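Cytochrome P450 reductase (Amycolatopsis methanolica 239, PDB 5OGX) transfers electrons from NADH, through FAD and a [2Fe-2S] cluster, to the cytochrome P450 partner GcoA, which O-demethylates lignin-derived aromatics such as guaiacol. Local coordinates at residues Glu17-Leu23 and Ala76-Pro81; Leu47-Glu53 and Leu82-Arg88; Val31-Asn35 and Val87-Ala93; Gly40-Lys46 and Thr63-Glu68. Residue numbers count along the deposited sequence, not the author numbering.

Interaction 1 (Glu17-Leu23 and Ala76-Pro81). With FES (Fe2/s2 (inorganic) cluster), chain C.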
loop_
_atom_site.group_PDB
_atom_site.type_symbol
_atom_site.label_atom_id
_atom_site.label_comp_id
_atom_site.label_asym_id
_atom_site.label_seq_id
_atom_site.Cartn_x
_atom_site.Cartn_y
_atom_site.Cartn_z
ATOM N N GLU A 17 -5.029 -20.218 14.647
ATOM C CA GLU A 17 -5.343 -20.179 16.063
ATOM C C GLU A 17 -6.704 -19.515 16.266
ATOM O O GLU A 17 -7.128 -18.691 15.454
ATOM C CB GLU A 17 -4.260 -19.428 16.829
ATOM C CG GLU A 17 -2.860 -19.938 16.537
ATOM C CD GLU A 17 -1.868 -19.571 17.624
ATOM O OE1 GLU A 17 -2.304 -19.324 18.769
ATOM O OE2 GLU A 17 -0.654 -19.533 17.335
ATOM N N PRO A 18 -7.423 -19.880 17.328
ATOM C CA PRO A 18 -8.784 -19.341 17.506
ATOM C C PRO A 18 -8.844 -17.829 17.646
ATOM O O PRO A 18 -9.884 -17.232 17.331
ATOM C CB PRO A 18 -9.266 -20.049 18.780
ATOM C CG PRO A 18 -8.492 -21.330 18.796
ATOM C CD PRO A 18 -7.134 -20.977 18.271
ATOM N N GLY A 19 -7.777 -17.187 18.116
ATOM C CA GLY A 19 -7.763 -15.739 18.183
ATOM C C GLY A 19 -7.180 -15.054 16.966
ATOM O O GLY A 19 -7.076 -13.824 16.931
ATOM N N GLN A 20 -6.812 -15.827 15.951
ATOM C CA GLN A 20 -6.111 -15.343 14.771
ATOM C C GLN A 20 -7.081 -15.204 13.601
ATOM O O GLN A 20 -8.009 -16.004 13.456
ATOM C CB GLN A 20 -4.984 -16.312 14.423
ATOM C CG GLN A 20 -4.142 -15.966 13.228
ATOM C CD GLN A 20 -2.981 -16.925 13.077
ATOM O OE1 GLN A 20 -3.113 -18.131 13.314
ATOM N NE2 GLN A 20 -1.831 -16.396 12.713
ATOM N N THR A 21 -6.869 -14.180 12.773
ATOM C CA THR A 21 -7.757 -13.973 11.638
ATOM C C THR A 21 -7.384 -14.876 10.465
ATOM O O THR A 21 -6.240 -15.321 10.322
ATOM C CB THR A 21 -7.722 -12.517 11.181
ATOM O OG1 THR A 21 -6.424 -12.213 10.668
ATOM C CG2 THR A 21 -8.055 -11.586 12.333
ATOM N N LEU A 22 -8.380 -15.143 9.611
ATOM C CA LEU A 22 -8.134 -15.944 8.416
ATOM C C LEU A 22 -7.011 -15.345 7.575
ATOM O O LEU A 22 -6.096 -16.054 7.138
ATOM C CB LEU A 22 -9.413 -16.050 7.584
ATOM C CG LEU A 22 -10.595 -16.776 8.218
ATOM C CD1 LEU A 22 -11.753 -16.918 7.224
ATOM C CD2 LEU A 22 -10.137 -18.119 8.727
ATOM N N LEU A 23 -7.077 -14.040 7.310
ATOM C CA LEU A 23 -6.056 -13.422 6.469
ATOM C C LEU A 23 -4.663 -13.656 7.036
ATOM O O LEU A 23 -3.746 -14.046 6.309
ATOM C CB LEU A 23 -6.322 -11.926 6.304
ATOM C CG LEU A 23 -5.251 -11.246 5.426
ATOM C CD1 LEU A 23 -5.259 -11.783 3.984
ATOM C CD2 LEU A 23 -5.461 -9.742 5.437
ATOM N N ALA A 76 -11.803 -11.574 5.393
ATOM C CA ALA A 76 -10.702 -12.394 5.896
ATOM C C ALA A 76 -9.908 -11.690 6.994
ATOM O O ALA A 76 -9.410 -12.347 7.915
ATOM C CB ALA A 76 -9.770 -12.788 4.751
ATOM N N CYS A 77 -9.740 -10.371 6.906
ATOM C CA CYS A 77 -8.929 -9.705 7.925
ATOM C C CYS A 77 -9.680 -9.466 9.223
ATOM O O CYS A 77 -9.057 -9.066 10.215
ATOM C CB CYS A 77 -8.394 -8.360 7.416
ATOM S SG CYS A 77 -9.707 -7.148 7.179
ATOM N N GLN A 78 -10.993 -9.711 9.259
ATOM C CA GLN A 78 -11.746 -9.559 10.492
ATOM C C GLN A 78 -12.268 -10.881 11.027
ATOM O O GLN A 78 -12.542 -10.983 12.225
ATOM C CB GLN A 78 -12.924 -8.599 10.263
ATOM C CG GLN A 78 -12.465 -7.271 9.719
ATOM C CD GLN A 78 -11.651 -6.528 10.750
ATOM O OE1 GLN A 78 -12.069 -6.415 11.909
ATOM N NE2 GLN A 78 -10.483 -6.049 10.359
ATOM N N ALA A 79 -12.365 -11.901 10.182
ATOM C CA ALA A 79 -13.028 -13.139 10.559
ATOM C C ALA A 79 -12.071 -14.066 11.300
ATOM O O ALA A 79 -10.938 -14.289 10.862
ATOM C CB ALA A 79 -13.583 -13.836 9.312
ATOM N N ARG A 80 -12.528 -14.598 12.433
ATOM C CA ARG A 80 -11.789 -15.637 13.121
ATOM C C ARG A 80 -12.615 -16.918 13.143
ATOM O O ARG A 80 -13.827 -16.871 13.357
ATOM C CB ARG A 80 -11.433 -15.228 14.560
ATOM C CG ARG A 80 -10.577 -13.962 14.619
ATOM C CD ARG A 80 -10.342 -13.487 16.063
ATOM N NE ARG A 80 -9.361 -12.404 16.084
ATOM C CZ ARG A 80 -9.646 -11.137 15.801
ATOM N NH1 ARG A 80 -10.891 -10.787 15.488
ATOM N NH2 ARG A 80 -8.686 -10.217 15.825
ATOM N N PRO A 81 -11.986 -18.064 12.914
ATOM C CA PRO A 81 -12.744 -19.311 12.788
ATOM C C PRO A 81 -13.271 -19.772 14.134
ATOM O O PRO A 81 -12.611 -19.618 15.163
ATOM C CB PRO A 81 -11.710 -20.297 12.232
ATOM C CG PRO A 81 -10.386 -19.763 12.744
ATOM C CD PRO A 81 -10.536 -18.263 12.717
HETATM FE FE1 FES C . -9.008 -4.552 3.715
HETATM FE FE2 FES C . -9.752 -6.814 4.793
HETATM S S1 FES C . -11.030 -5.106 4.419
HETATM S S2 FES C . -7.782 -6.366 3.922
HETATM O O HOH W 1 -6.198 -9.518 10.454
#

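Interaction 2 (Leu47-Glu53 and Leu82-Arg88)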
loop_
_atom_site.group_PDB
_atom_site.type_symbol
_atom_site.label_atom_id
_atom_site.label_comp_id
_atom_site.label_asym_id
_atom_site.label_seq_id
_atom_site.Cartn_x
_atom_site.Cartn_y
_atom_site.Cartn_z
ATOM N N LEU A 47 -14.680 -12.775 1.373
ATOM C CA LEU A 47 -14.639 -14.211 1.154
ATOM C C LEU A 47 -16.056 -14.747 1.217
ATOM O O LEU A 47 -16.909 -14.171 1.893
ATOM C CB LEU A 47 -13.848 -14.944 2.249
ATOM C CG LEU A 47 -12.393 -14.681 2.587
ATOM C CD1 LEU A 47 -12.038 -15.411 3.848
ATOM C CD2 LEU A 47 -11.568 -15.187 1.442
ATOM N N GLN A 48 -16.300 -15.867 0.539
ATOM C CA GLN A 48 -17.484 -16.675 0.816
ATOM C C GLN A 48 -17.089 -17.811 1.744
ATOM O O GLN A 48 -16.140 -18.550 1.463
ATOM C CB GLN A 48 -18.126 -17.244 -0.458
ATOM C CG GLN A 48 -19.340 -18.146 -0.136
ATOM C CD GLN A 48 -19.830 -18.977 -1.321
ATOM O OE1 GLN A 48 -19.177 -19.057 -2.359
ATOM N NE2 GLN A 48 -20.990 -19.613 -1.157
ATOM N N VAL A 49 -17.809 -17.950 2.855
ATOM C CA VAL A 49 -17.607 -19.089 3.739
ATOM C C VAL A 49 -18.382 -20.261 3.147
ATOM O O VAL A 49 -19.611 -20.223 3.080
ATOM C CB VAL A 49 -18.067 -18.783 5.168
ATOM C CG1 VAL A 49 -17.935 -20.022 6.030
ATOM C CG2 VAL A 49 -17.234 -17.638 5.740
ATOM N N LEU A 50 -17.669 -21.298 2.712
ATOM C CA LEU A 50 -18.309 -22.452 2.081
ATOM C C LEU A 50 -18.767 -23.490 3.094
ATOM O O LEU A 50 -19.814 -24.114 2.907
ATOM C CB LEU A 50 -17.358 -23.110 1.081
ATOM C CG LEU A 50 -16.860 -22.187 -0.039
ATOM C CD1 LEU A 50 -15.634 -22.764 -0.751
ATOM C CD2 LEU A 50 -17.985 -21.945 -1.037
ATOM N N SER A 51 -17.981 -23.697 4.150
ATOM C CA SER A 51 -18.332 -24.585 5.244
ATOM C C SER A 51 -17.586 -24.113 6.482
ATOM O O SER A 51 -16.527 -23.482 6.383
ATOM C CB SER A 51 -17.994 -26.046 4.923
ATOM O OG SER A 51 -16.602 -26.195 4.708
ATOM N N GLY A 52 -18.154 -24.406 7.642
ATOM C CA GLY A 52 -17.608 -23.933 8.899
ATOM C C GLY A 52 -18.339 -22.713 9.422
ATOM O O GLY A 52 -19.505 -22.459 9.113
ATOM N N GLU A 53 -17.627 -21.938 10.237
ATOM C CA GLU A 53 -18.258 -20.830 10.932
ATOM C C GLU A 53 -17.179 -19.869 11.400
ATOM O O GLU A 53 -16.093 -20.289 11.812
ATOM C CB GLU A 53 -19.099 -21.319 12.124
ATOM C CG GLU A 53 -20.006 -20.246 12.717
ATOM C CD GLU A 53 -20.551 -20.609 14.092
ATOM O OE1 GLU A 53 -20.112 -21.631 14.670
ATOM O OE2 GLU A 53 -21.418 -19.860 14.597
ATOM N N LEU A 82 -14.474 -20.338 14.112
ATOM C CA LEU A 82 -15.040 -21.035 15.264
ATOM C C LEU A 82 -15.121 -22.535 15.029
ATOM O O LEU A 82 -15.588 -23.276 15.908
ATOM C CB LEU A 82 -16.424 -20.472 15.591
ATOM C CG LEU A 82 -16.491 -18.956 15.772
ATOM C CD1 LEU A 82 -17.929 -18.460 15.690
ATOM C CD2 LEU A 82 -15.851 -18.552 17.091
ATOM N N ALA A 83 -14.679 -22.991 13.862
ATOM C CA ALA A 83 -14.621 -24.397 13.483
ATOM C C ALA A 83 -13.721 -24.482 12.259
ATOM O O ALA A 83 -13.304 -23.460 11.708
ATOM C CB ALA A 83 -16.013 -24.962 13.187
ATOM N N ASP A 84 -13.412 -25.705 11.838
ATOM C CA ASP A 84 -12.715 -25.860 10.566
ATOM C C ASP A 84 -13.552 -25.219 9.471
ATOM O O ASP A 84 -14.769 -25.431 9.400
ATOM C CB ASP A 84 -12.467 -27.333 10.258
ATOM C CG ASP A 84 -11.602 -28.001 11.292
ATOM O OD1 ASP A 84 -11.009 -27.284 12.123
ATOM O OD2 ASP A 84 -11.516 -29.244 11.266
ATOM N N THR A 85 -12.909 -24.399 8.641
ATOM C CA THR A 85 -13.633 -23.495 7.759
ATOM C C THR A 85 -12.996 -23.492 6.382
ATOM O O THR A 85 -11.778 -23.343 6.253
ATOM C CB THR A 85 -13.662 -22.081 8.351
ATOM O OG1 THR A 85 -14.474 -22.083 9.534
ATOM C CG2 THR A 85 -14.214 -21.060 7.360
ATOM N N GLU A 86 -13.828 -23.666 5.362
ATOM C CA GLU A 86 -13.414 -23.635 3.967
ATOM C C GLU A 86 -13.963 -22.367 3.332
ATOM O O GLU A 86 -15.152 -22.073 3.474
ATOM C CB GLU A 86 -13.942 -24.869 3.223
ATOM C CG GLU A 86 -13.623 -24.858 1.741
ATOM C CD GLU A 86 -14.231 -26.030 0.984
ATOM O OE1 GLU A 86 -13.947 -26.148 -0.229
ATOM O OE2 GLU A 86 -14.984 -26.825 1.589
ATOM N N VAL A 87 -13.110 -21.615 2.626
ATOM C CA VAL A 87 -13.541 -20.334 2.089
ATOM C C VAL A 87 -13.228 -20.239 0.602
ATOM O O VAL A 87 -12.409 -20.979 0.059
ATOM C CB VAL A 87 -12.900 -19.145 2.836
ATOM C CG1 VAL A 87 -13.222 -19.222 4.328
ATOM C CG2 VAL A 87 -11.404 -19.105 2.595
ATOM N N ARG A 88 -13.920 -19.319 -0.058
ATOM C CA ARG A 88 -13.670 -19.010 -1.457
ATOM C C ARG A 88 -13.323 -17.542 -1.554
ATOM O O ARG A 88 -14.080 -16.683 -1.087
ATOM C CB ARG A 88 -14.873 -19.318 -2.345
ATOM C CG ARG A 88 -14.598 -18.928 -3.815
ATOM C CD ARG A 88 -15.791 -19.187 -4.704
ATOM N NE ARG A 88 -16.972 -18.416 -4.322
ATOM C CZ ARG A 88 -17.131 -17.114 -4.533
ATOM N NH1 ARG A 88 -16.187 -16.405 -5.139
ATOM N NH2 ARG A 88 -18.260 -16.526 -4.155
HETATM O O HOH W 2 -14.597 -28.266 3.708
#

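Interaction 3 (Val31-Asn35 and Val87-Ala93). Unlike the reference sequence in segment 87-93: Ala91 (reference Ser), Asp92 (reference Glu). With NA (sodium ion), chain D.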
loop_
_atom_site.group_PDB
_atom_site.type_symbol
_atom_site.label_atom_id
_atom_site.label_comp_id
_atom_site.label_asym_id
_atom_site.label_seq_id
_atom_site.Cartn_x
_atom_site.Cartn_y
_atom_site.Cartn_z
ATOM N N VAL A 31 0.323 -18.272 1.866
ATOM C CA VAL A 31 -0.832 -18.579 1.024
ATOM C C VAL A 31 -1.528 -17.257 0.744
ATOM O O VAL A 31 -2.026 -16.611 1.673
ATOM C CB VAL A 31 -1.795 -19.560 1.708
ATOM C CG1 VAL A 31 -3.064 -19.718 0.870
ATOM C CG2 VAL A 31 -1.111 -20.898 1.969
ATOM N N TRP A 32 -1.559 -16.850 -0.522
ATOM C CA TRP A 32 -2.033 -15.511 -0.853
ATOM C C TRP A 32 -3.551 -15.442 -0.926
ATOM O O TRP A 32 -4.220 -16.359 -1.413
ATOM C CB TRP A 32 -1.466 -15.041 -2.189
ATOM C CG TRP A 32 -1.957 -13.655 -2.518
ATOM C CD1 TRP A 32 -1.537 -12.476 -1.961
ATOM C CD2 TRP A 32 -2.984 -13.320 -3.448
ATOM N NE1 TRP A 32 -2.238 -11.414 -2.508
ATOM C CE2 TRP A 32 -3.127 -11.914 -3.434
ATOM C CE3 TRP A 32 -3.792 -14.082 -4.317
ATOM C CZ2 TRP A 32 -4.062 -11.246 -4.230
ATOM C CZ3 TRP A 32 -4.707 -13.418 -5.120
ATOM C CH2 TRP A 32 -4.832 -12.011 -5.076
ATOM N N MET A 33 -4.086 -14.326 -0.465
ATOM C CA MET A 33 -5.415 -13.906 -0.871
ATOM C C MET A 33 -5.444 -12.390 -0.833
ATOM O O MET A 33 -4.607 -11.770 -0.166
ATOM C CB MET A 33 -6.493 -14.497 0.038
ATOM C CG MET A 33 -6.263 -14.153 1.491
ATOM S SD MET A 33 -7.738 -14.542 2.463
ATOM C CE MET A 33 -8.198 -16.155 1.792
ATOM N N PRO A 34 -6.369 -11.762 -1.557
ATOM C CA PRO A 34 -6.326 -10.298 -1.690
ATOM C C PRO A 34 -6.456 -9.593 -0.354
ATOM O O PRO A 34 -7.194 -10.018 0.535
ATOM C CB PRO A 34 -7.522 -9.974 -2.595
ATOM C CG PRO A 34 -7.939 -11.254 -3.213
ATOM C CD PRO A 34 -7.403 -12.384 -2.401
ATOM N N ASN A 35 -5.710 -8.517 -0.210
ATOM C CA ASN A 35 -5.686 -7.749 0.989
ATOM C C ASN A 35 -5.107 -6.364 0.722
ATOM O O ASN A 35 -4.197 -6.260 -0.001
ATOM C CB ASN A 35 -4.904 -8.469 2.069
ATOM C CG ASN A 35 -3.445 -8.563 1.783
ATOM O OD1 ASN A 35 -2.681 -7.808 2.275
ATOM N ND2 ASN A 35 -3.081 -9.527 1.030
ATOM N N VAL A 87 -13.110 -21.615 2.626
ATOM C CA VAL A 87 -13.541 -20.334 2.089
ATOM C C VAL A 87 -13.228 -20.239 0.602
ATOM O O VAL A 87 -12.409 -20.979 0.059
ATOM C CB VAL A 87 -12.900 -19.145 2.836
ATOM C CG1 VAL A 87 -13.222 -19.222 4.328
ATOM C CG2 VAL A 87 -11.404 -19.105 2.595
ATOM N N ARG A 88 -13.920 -19.319 -0.058
ATOM C CA ARG A 88 -13.670 -19.010 -1.457
ATOM C C ARG A 88 -13.323 -17.542 -1.554
ATOM O O ARG A 88 -14.080 -16.683 -1.087
ATOM C CB ARG A 88 -14.873 -19.318 -2.345
ATOM C CG ARG A 88 -14.598 -18.928 -3.815
ATOM C CD ARG A 88 -15.791 -19.187 -4.704
ATOM N NE ARG A 88 -16.972 -18.416 -4.322
ATOM C CZ ARG A 88 -17.131 -17.114 -4.533
ATOM N NH1 ARG A 88 -16.187 -16.405 -5.139
ATOM N NH2 ARG A 88 -18.260 -16.526 -4.155
ATOM N N SER A 89 -12.172 -17.266 -2.155
ATOM C CA SER A 89 -11.735 -15.903 -2.404
ATOM C C SER A 89 -11.779 -15.696 -3.912
ATOM O O SER A 89 -12.700 -16.180 -4.574
ATOM C CB SER A 89 -10.335 -15.676 -1.809
ATOM O OG SER A 89 -9.827 -14.378 -2.081
ATOM N N THR A 90 -10.804 -14.992 -4.474
ATOM C CA THR A 90 -10.758 -14.857 -5.921
ATOM C C THR A 90 -10.118 -16.090 -6.551
ATOM O O THR A 90 -9.540 -16.940 -5.872
ATOM C CB THR A 90 -9.946 -13.629 -6.315
ATOM O OG1 THR A 90 -8.638 -13.798 -5.778
ATOM C CG2 THR A 90 -10.544 -12.358 -5.744
ATOM N N ALA A 91 -10.192 -16.159 -7.885
ATOM C CA ALA A 91 -9.684 -17.323 -8.608
ATOM C C ALA A 91 -8.215 -17.587 -8.303
ATOM O O ALA A 91 -7.792 -18.748 -8.211
ATOM C CB ALA A 91 -9.878 -17.131 -10.111
ATOM N N ASP A 92 -7.420 -16.526 -8.158
ATOM C CA ASP A 92 -5.988 -16.679 -7.939
ATOM C C ASP A 92 -5.617 -16.916 -6.483
ATOM O O ASP A 92 -4.451 -17.194 -6.204
ATOM C CB ASP A 92 -5.233 -15.438 -8.434
ATOM C CG ASP A 92 -5.178 -15.356 -9.942
ATOM O OD1 ASP A 92 -5.590 -16.326 -10.608
ATOM O OD2 ASP A 92 -4.726 -14.316 -10.462
ATOM N N ALA A 93 -6.560 -16.815 -5.550
ATOM C CA ALA A 93 -6.222 -17.030 -4.152
ATOM C C ALA A 93 -5.694 -18.445 -3.954
ATOM O O ALA A 93 -6.135 -19.390 -4.613
ATOM C CB ALA A 93 -7.446 -16.793 -3.265
HETATM NA NA NA D . -8.921 -12.355 1.149
#

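Interaction 4 (Gly40-Lys46 and Thr63-Glu68). Unlike the reference sequence in segment 63-68: Glu67 (reference Asp). With FES (Fe2/s2 (inorganic) cluster), chain C.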
loop_
_atom_site.group_PDB
_atom_site.type_symbol
_atom_site.label_atom_id
_atom_site.label_comp_id
_atom_site.label_asym_id
_atom_site.label_seq_id
_atom_site.Cartn_x
_atom_site.Cartn_y
_atom_site.Cartn_z
ATOM N N GLY A 40 -10.350 -3.847 7.766
ATOM C CA GLY A 40 -11.776 -3.899 7.509
ATOM C C GLY A 40 -12.345 -2.775 6.668
ATOM O O GLY A 40 -13.572 -2.687 6.534
ATOM N N THR A 41 -11.507 -1.920 6.087
ATOM C CA THR A 41 -12.030 -0.764 5.363
ATOM C C THR A 41 -11.978 -0.908 3.849
ATOM O O THR A 41 -12.808 -0.299 3.162
ATOM C CB THR A 41 -11.285 0.522 5.761
ATOM O OG1 THR A 41 -9.874 0.331 5.622
ATOM C CG2 THR A 41 -11.615 0.914 7.198
ATOM N N CYS A 42 -11.040 -1.679 3.298
ATOM C CA CYS A 42 -10.907 -1.677 1.841
ATOM C C CYS A 42 -11.872 -2.653 1.177
ATOM O O CYS A 42 -12.230 -2.466 0.003
ATOM C CB CYS A 42 -9.469 -1.991 1.429
ATOM S SG CYS A 42 -8.998 -3.747 1.519
ATOM N N GLY A 43 -12.295 -3.684 1.899
ATOM C CA GLY A 43 -13.228 -4.671 1.384
ATOM C C GLY A 43 -12.662 -5.687 0.409
ATOM O O GLY A 43 -13.412 -6.570 -0.036
ATOM N N THR A 44 -11.370 -5.611 0.065
ATOM C CA THR A 44 -10.831 -6.502 -0.962
ATOM C C THR A 44 -10.593 -7.923 -0.471
ATOM O O THR A 44 -10.426 -8.824 -1.307
ATOM C CB THR A 44 -9.523 -5.944 -1.554
ATOM O OG1 THR A 44 -8.492 -5.946 -0.559
ATOM C CG2 THR A 44 -9.725 -4.521 -2.050
ATOM N N CYS A 45 -10.599 -8.169 0.845
ATOM C CA CYS A 45 -10.398 -9.520 1.354
ATOM C C CYS A 45 -11.708 -10.280 1.546
ATOM O O CYS A 45 -11.720 -11.304 2.229
ATOM C CB CYS A 45 -9.639 -9.487 2.674
ATOM S SG CYS A 45 -10.689 -8.861 4.007
ATOM N N LYS A 46 -12.799 -9.796 0.963
ATOM C CA LYS A 46 -14.091 -10.443 1.143
ATOM C C LYS A 46 -14.031 -11.885 0.637
ATOM O O LYS A 46 -13.406 -12.181 -0.390
ATOM C CB LYS A 46 -15.166 -9.654 0.400
ATOM C CG LYS A 46 -16.590 -9.945 0.857
ATOM C CD LYS A 46 -17.554 -8.905 0.314
ATOM C CE LYS A 46 -17.585 -7.664 1.188
ATOM N NZ LYS A 46 -18.459 -6.598 0.605
ATOM N N THR A 63 -18.521 -2.114 5.012
ATOM C CA THR A 63 -17.684 -3.061 4.289
ATOM C C THR A 63 -18.325 -4.437 4.167
ATOM O O THR A 63 -18.078 -5.147 3.183
ATOM C CB THR A 63 -16.323 -3.218 4.985
ATOM O OG1 THR A 63 -15.878 -1.948 5.476
ATOM C CG2 THR A 63 -15.312 -3.731 4.001
ATOM N N LEU A 64 -19.139 -4.825 5.143
ATOM C CA LEU A 64 -19.732 -6.161 5.172
ATOM C C LEU A 64 -21.124 -6.030 5.790
ATOM O O LEU A 64 -21.261 -6.017 7.016
ATOM C CB LEU A 64 -18.857 -7.123 5.958
ATOM C CG LEU A 64 -19.347 -8.568 6.022
ATOM C CD1 LEU A 64 -19.059 -9.270 4.700
ATOM C CD2 LEU A 64 -18.694 -9.293 7.186
ATOM N N SER A 65 -22.142 -5.965 4.940
ATOM C CA SER A 65 -23.491 -5.680 5.412
ATOM C C SER A 65 -24.090 -6.875 6.155
ATOM O O SER A 65 -23.622 -8.010 6.050
ATOM C CB SER A 65 -24.387 -5.302 4.237
ATOM O OG SER A 65 -24.775 -6.462 3.529
ATOM N N ALA A 66 -25.152 -6.603 6.921
ATOM C CA ALA A 66 -25.887 -7.693 7.559
ATOM C C ALA A 66 -26.423 -8.664 6.515
ATOM O O ALA A 66 -26.449 -9.878 6.738
ATOM C CB ALA A 66 -27.029 -7.139 8.413
ATOM N N GLU A 67 -26.853 -8.138 5.368
ATOM C CA GLU A 67 -27.270 -8.982 4.255
ATOM C C GLU A 67 -26.149 -9.925 3.837
ATOM O O GLU A 67 -26.354 -11.139 3.716
ATOM C CB GLU A 67 -27.703 -8.099 3.083
ATOM C CG GLU A 67 -28.462 -8.812 1.982
ATOM C CD GLU A 67 -29.349 -7.866 1.188
ATOM O OE1 GLU A 67 -29.758 -8.231 0.064
ATOM O OE2 GLU A 67 -29.637 -6.757 1.688
ATOM N N GLU A 68 -24.948 -9.378 3.636
ATOM C CA GLU A 68 -23.818 -10.184 3.182
ATOM C C GLU A 68 -23.430 -11.238 4.211
ATOM O O GLU A 68 -23.078 -12.366 3.850
ATOM C CB GLU A 68 -22.622 -9.285 2.865
ATOM C CG GLU A 68 -22.791 -8.413 1.632
ATOM C CD GLU A 68 -21.604 -7.491 1.399
ATOM O OE1 GLU A 68 -20.989 -7.564 0.314
ATOM O OE2 GLU A 68 -21.282 -6.692 2.307
HETATM FE FE1 FES C . -9.008 -4.552 3.715
HETATM FE FE2 FES C . -9.752 -6.814 4.793
HETATM S S1 FES C . -11.030 -5.106 4.419
HETATM S S2 FES C . -7.782 -6.366 3.922
#

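Interaction 1 (Glu17-Leu23 and Ala76-Pro81)
The first two amides of helix 22-28 are satisfied by carbonyls of a distant loop: Leu22 N donates to Ala79 O (3.0 Å) and Leu23 N to Ala76 O (2.9 Å). Thr21, the N-cap, uses its hydroxyl for Glu24 N, and the same OG1 donates to a water (2.7 Å) that passes a hydrogen bond on to Cys77 O (2.9 Å). Thr21 CG2 lies over one face of the Arg80 guanidinium, whose NE reaches Gly19 O at 2.8 Å. That carbonyl belongs to the type I turn Glu17-Gln20, which Pro18 suits with its fixed phi. The loop so held carries Cys77, whose SG binds FE2 at 2.4 Å, as in plant-type ferredoxins. Leu23 CD2 packs on Cys77 CB (3.8 Å), while small Ala76 lets Leu23 CB approach its CB to 3.9 Å. Leu22 continues the apolar layer, touching Pro81 and Ala79, and reaches Val7 of strand 5-9 and Leu47 of strand 46-51, so the helix start is wedged between the cluster loop and the sheet.

Interaction 2 (Leu47-Glu53 and Leu82-Arg88)
Strands 47-51 and 85-88 run antiparallel, their axes 4.5 Å apart at closest and their directions 140° apart. Gln48 and Arg88 form a hydrogen-bonded pair (Gln48 N to Arg88 O 2.9 Å, Arg88 N to Gln48 O 2.8 Å), and Val49 and Val87 a non-hydrogen-bonded one. The register then slips by one: Leu50 N (2.7 Å) and, weakly, Ser51 N (3.3 Å) both donate to Glu86 O, a classic beta bulge. Gly52 follows at a positive phi, where a CB would collide with Asp84 O and Thr85 OG1. Beyond it, Thr85 OG1 accepts from Glu53 N (3.2 Å), and Leu82 N donates to Glu53 O (2.8 Å). Polar side chains suit the more open face: Gln48 OE1 receives Arg88 NE at 3.0 Å, and a water bridges Ser51 OG and Glu86 OE2. Leu47 and Val87 instead meet through CD1 and CG2 (4.0 Å), and both touch Leu22 of helix 22-28. A mixed sheet backed by this helix is characteristic of the beta-grasp fold of [2Fe-2S] ferredoxin domains.

Interaction 3 (Val31-Asn35 and Val87-Ala93)
In this [2Fe-2S] ferredoxin domain, a beta-grasp fold, the segment leading into the cluster-binding loop, Val31-Asn35, lies against the chain as it leaves strand 85-88. No hydrogen bond joins the two segments, so apolar and van der Waals contacts do the work. Met33 CB meets Ala93 CB (4.1 Å), and the length of its side chain carries CE to within 4.4 Å of Val87 CG2; Leu47, Leu23 and Phe26 close in around it. The rigid ring of Pro34 fits against Ser89, CD lying 3.2 Å from OG, and against Thr90, CG lying 3.7 Å from OG1. The Trp32 indole meets Asp92 O near its ring plane, CE3 to O 3.7 Å. Small Ala93 allows the backbones to come close: its CA makes a CH···O contact with Trp32 O at 3.5 Å.

Polar bonds organise each side separately. A type I turn, Thr90-Ala93, is closed by Ala93 N to Thr90 O (3.0 Å), while Asn35 ND2 donates to Met33 O (3.0 Å). Trp32 NE1 is hydrogen-bonded to Asp196, and Arg95 makes a cation-pi contact with the ring. Asn35 N also bonds to Asp196, so this carboxylate links the segment to residues following strand 187-194.

Asn35 lines the [2Fe-2S] pocket. Separately, a sodium ion is bound by Met33 SD at 2.8 Å and Pro34 O at 3.0 Å.

Interaction 4 (Gly40-Lys46 and Thr63-Glu68)
Thr63 packs its methyl group over Gly43, CG2 lying 3.5 Å from CA, while its OG1 donates a 2.6 Å hydrogen bond to Gly40 O. It thus joins the ferredoxin-type cluster-binding loop to the segment before helix 66-70. In that loop Cys42 SG binds FE1 (2.3 Å) and Cys45 SG binds FE2 (2.4 Å); Cys37 and Cys77 complete the set of cysteine ligands. Glycine suits both Gly40 and Gly43, whose phi is positive; Gly40 CA comes within 3.4 Å of cluster S1, and a CB on Gly43 would crowd Thr63 CG2. Gly43 N likewise approaches S1, at 3.2 Å. Lys46 has the length to span the gap between segments, its CE 4.1 Å from Leu64 CD1. Its NZ donates to Thr63 O (3.0 Å) and forms a salt bridge with Glu68. Ser65 and Glu68 form a capping box at the start of helix 66-70, with Glu68 N donating to Ser65 OG (2.9 Å) and Ser65 N to Glu68 OE2 (2.9 Å), leaving OE1 to meet Lys46 NZ at 2.7 Å.

In the fold
From the N terminus, the turn and helix start at 17-23 pair with residues 76-81, so interaction 1 closes a loop of 52 intervening residues. Residues 31-35 follow and find their partner last, at 87-93, making interaction 3 a wide loop that contains both interaction 2 and interaction 4. The cluster loop 40-46 pairs with 63-68 in interaction 4, a short closure lying also within interaction 1. Strand 46-51 then starts interaction 2, which crosses interactions 1 and 4; interactions 1 and 3 cross as well. Leu47 meets Leu22, Ala76, Met33 and Ser89, joining interactions 1, 2 and 3, while interactions 1 and 4 share the [2Fe-2S] cluster. Together they tie helix 22-28, sheet and cluster loop together.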